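Local coordinates for conserved domain protein (PDB 2I7R) that is of unknown function but belongs to the glyoxalase/bleomycin resistance/dioxygenase superfamily, whose members include metal-dependent enzymes and drug-binding proteins, at residues Lys30-Tyr33 and Ala39-Thr42. Sequence-based numbering, arbitrary orientation.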
ATOM      1  N   LYS A  30      -6.100 -10.403 -14.667  1.00 26.31           N
ATOM      2  CA  LYS A  30      -6.648 -11.348 -13.711  1.00 26.14           C
ATOM      3  C   LYS A  30      -5.734 -11.439 -12.505  1.00 24.26           C
ATOM      4  O   LYS A  30      -4.555 -11.157 -12.608  1.00 23.08           O
ATOM      5  CB  LYS A  30      -6.822 -12.748 -14.355  1.00 27.38           C
ATOM      6  CG  LYS A  30      -7.718 -12.771 -15.588  1.00 30.07           C
ATOM      7  CD  LYS A  30      -9.159 -12.587 -15.215  1.00 34.90           C
ATOM      8  CE  LYS A  30     -10.061 -12.739 -16.426  1.00 37.08           C
ATOM      9  NZ  LYS A  30     -11.425 -13.130 -15.950  1.00 40.09           N
ATOM     10  N   ALA A  31      -6.303 -11.838 -11.372  1.00 24.00           N
ATOM     11  CA  ALA A  31      -5.538 -12.265 -10.216  1.00 24.35           C
ATOM     12  C   ALA A  31      -4.617 -13.425 -10.626  1.00 24.73           C
ATOM     13  O   ALA A  31      -5.044 -14.317 -11.359  1.00 24.71           O
ATOM     14  CB  ALA A  31      -6.488 -12.738  -9.128  1.00 23.88           C
ATOM     15  N   ASP A  32      -3.379 -13.431 -10.137  1.00 24.61           N
ATOM     16  CA  ASP A  32      -2.511 -14.621 -10.297  1.00 24.19           C
ATOM     17  C   ASP A  32      -3.146 -15.837  -9.667  1.00 23.75           C
ATOM     18  O   ASP A  32      -2.980 -16.928 -10.159  1.00 23.96           O
ATOM     19  CB  ASP A  32      -1.161 -14.448  -9.617  1.00 24.27           C
ATOM     20  CG  ASP A  32      -0.352 -13.322 -10.175  1.00 25.50           C
ATOM     21  OD1 ASP A  32      -0.607 -12.856 -11.301  1.00 23.33           O
ATOM     22  OD2 ASP A  32       0.571 -12.901  -9.449  1.00 29.82           O
ATOM     23  N   TYR A  33      -3.848 -15.642  -8.560  1.00 23.46           N
ATOM     24  CA  TYR A  33      -4.471 -16.723  -7.822  1.00 23.80           C
ATOM     25  C   TYR A  33      -5.508 -16.149  -6.864  1.00 23.87           C
ATOM     26  O   TYR A  33      -5.283 -15.100  -6.280  1.00 23.83           O
ATOM     27  CB  TYR A  33      -3.407 -17.511  -7.025  1.00 24.00           C
ATOM     28  CG  TYR A  33      -4.008 -18.440  -6.025  1.00 23.05           C
ATOM     29  CD1 TYR A  33      -4.596 -19.641  -6.422  1.00 22.61           C
ATOM     30  CD2 TYR A  33      -4.036 -18.102  -4.685  1.00 24.18           C
ATOM     31  CE1 TYR A  33      -5.184 -20.488  -5.492  1.00 21.40           C
ATOM     32  CE2 TYR A  33      -4.610 -18.934  -3.761  1.00 25.05           C
ATOM     33  CZ  TYR A  33      -5.184 -20.132  -4.179  1.00 22.73           C
ATOM     34  OH  TYR A  33      -5.756 -20.940  -3.228  1.00 24.72           O
ATOM     35  N   ALA A  39      -6.774 -13.274  -2.606  1.00 23.10           N
ATOM     36  CA  ALA A  39      -6.440 -13.063  -4.038  1.00 22.17           C
ATOM     37  C   ALA A  39      -5.088 -12.365  -4.136  1.00 22.27           C
ATOM     38  O   ALA A  39      -4.725 -11.545  -3.278  1.00 22.29           O
ATOM     39  CB  ALA A  39      -7.522 -12.227  -4.760  1.00 22.19           C
ATOM     40  N   GLN A  40      -4.329 -12.702  -5.166  1.00 21.87           N
ATOM     41  CA  GLN A  40      -3.006 -12.148  -5.330  1.00 21.76           C
ATOM     42  C   GLN A  40      -2.916 -11.546  -6.695  1.00 21.69           C
ATOM     43  O   GLN A  40      -3.174 -12.232  -7.685  1.00 23.07           O
ATOM     44  CB  GLN A  40      -1.932 -13.245  -5.226  1.00 21.56           C
ATOM     45  CG  GLN A  40      -0.552 -12.855  -5.820  1.00 20.60           C
ATOM     46  CD  GLN A  40       0.391 -14.065  -5.903  1.00 22.39           C
ATOM     47  OE1 GLN A  40       0.452 -14.873  -4.971  1.00 22.72           O
ATOM     48  NE2 GLN A  40       1.114 -14.193  -7.015  1.00 19.94           N
ATOM     49  N   PHE A  41      -2.493 -10.288  -6.753  1.00 20.56           N
ATOM     50  CA  PHE A  41      -2.201  -9.644  -8.000  1.00 19.84           C
ATOM     51  C   PHE A  41      -0.726  -9.333  -8.027  1.00 20.63           C
ATOM     52  O   PHE A  41      -0.146  -8.964  -7.012  1.00 20.84           O
ATOM     53  CB  PHE A  41      -2.975  -8.318  -8.128  1.00 19.38           C
ATOM     54  CG  PHE A  41      -4.468  -8.481  -8.276  1.00 17.71           C
ATOM     55  CD1 PHE A  41      -5.058  -8.449  -9.535  1.00 17.64           C
ATOM     56  CD2 PHE A  41      -5.279  -8.654  -7.164  1.00 16.38           C
ATOM     57  CE1 PHE A  41      -6.435  -8.583  -9.687  1.00 16.49           C
ATOM     58  CE2 PHE A  41      -6.680  -8.773  -7.317  1.00 14.18           C
ATOM     59  CZ  PHE A  41      -7.241  -8.740  -8.562  1.00 13.64           C
ATOM     60  N   THR A  42      -0.120  -9.482  -9.196  1.00 21.40           N
ATOM     61  CA  THR A  42       1.212  -8.936  -9.446  1.00 22.48           C
ATOM     62  C   THR A  42       1.025  -7.697 -10.338  1.00 22.37           C
ATOM     63  O   THR A  42       0.300  -7.733 -11.343  1.00 22.80           O
ATOM     64  CB  THR A  42       2.129 -10.019 -10.062  1.00 22.97           C
ATOM     65  OG1 THR A  42       2.209 -11.132  -9.143  1.00 24.95           O
ATOM     66  CG2 THR A  42       3.543  -9.487 -10.336  1.00 24.04           C
TER
HETATM   67  O   HOH W   1      -1.965 -10.538 -11.346  1.00 24.12           O
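Opposite Gln40 the chain places two residues, Asp32 and Tyr33, a classic beta bulge at the start of edge strand 33-35. On the Tyr33 side the backbone bond is sound, Gln40 N to Tyr33 O at 2.8 Å; on the Asp32 side, Asp32 N reaches Gln40 O at 2.7 Å, but the N-H...O angle is only 127°, so the bond is weak. The firm side-chain partner of the Asp32 carboxylate is Gln40, which, its CG anti to the backbone N (chi1 162°) and its chain extended, brings NE2 to the anti lone pair of Asp32 OD2 at 2.8 Å, the amide and carboxylate planes nearly perpendicular. Thr42 OG1 lies 2.4 Å from Asp32 OD2, too short to take at face value, so that bond's geometry is doubtful. One water links the Lys30 carbonyl, Asp32 OD1 and the Thr42 amide. The apolar part joins Ala31 and Phe41: Ala31 CA sits over one face of the Phe41 ring, offset toward its rim, in a CH-pi contact 4.1 Å from the centroid. The bulge joins the second and third strands of the beta-alpha-beta-beta-beta module of the glyoxalase fold; Ala31 and Phe41 adjoin its helix 16-27, while Ala39 and Phe41 pair with strand 46-51 on the other side of strand 38-43.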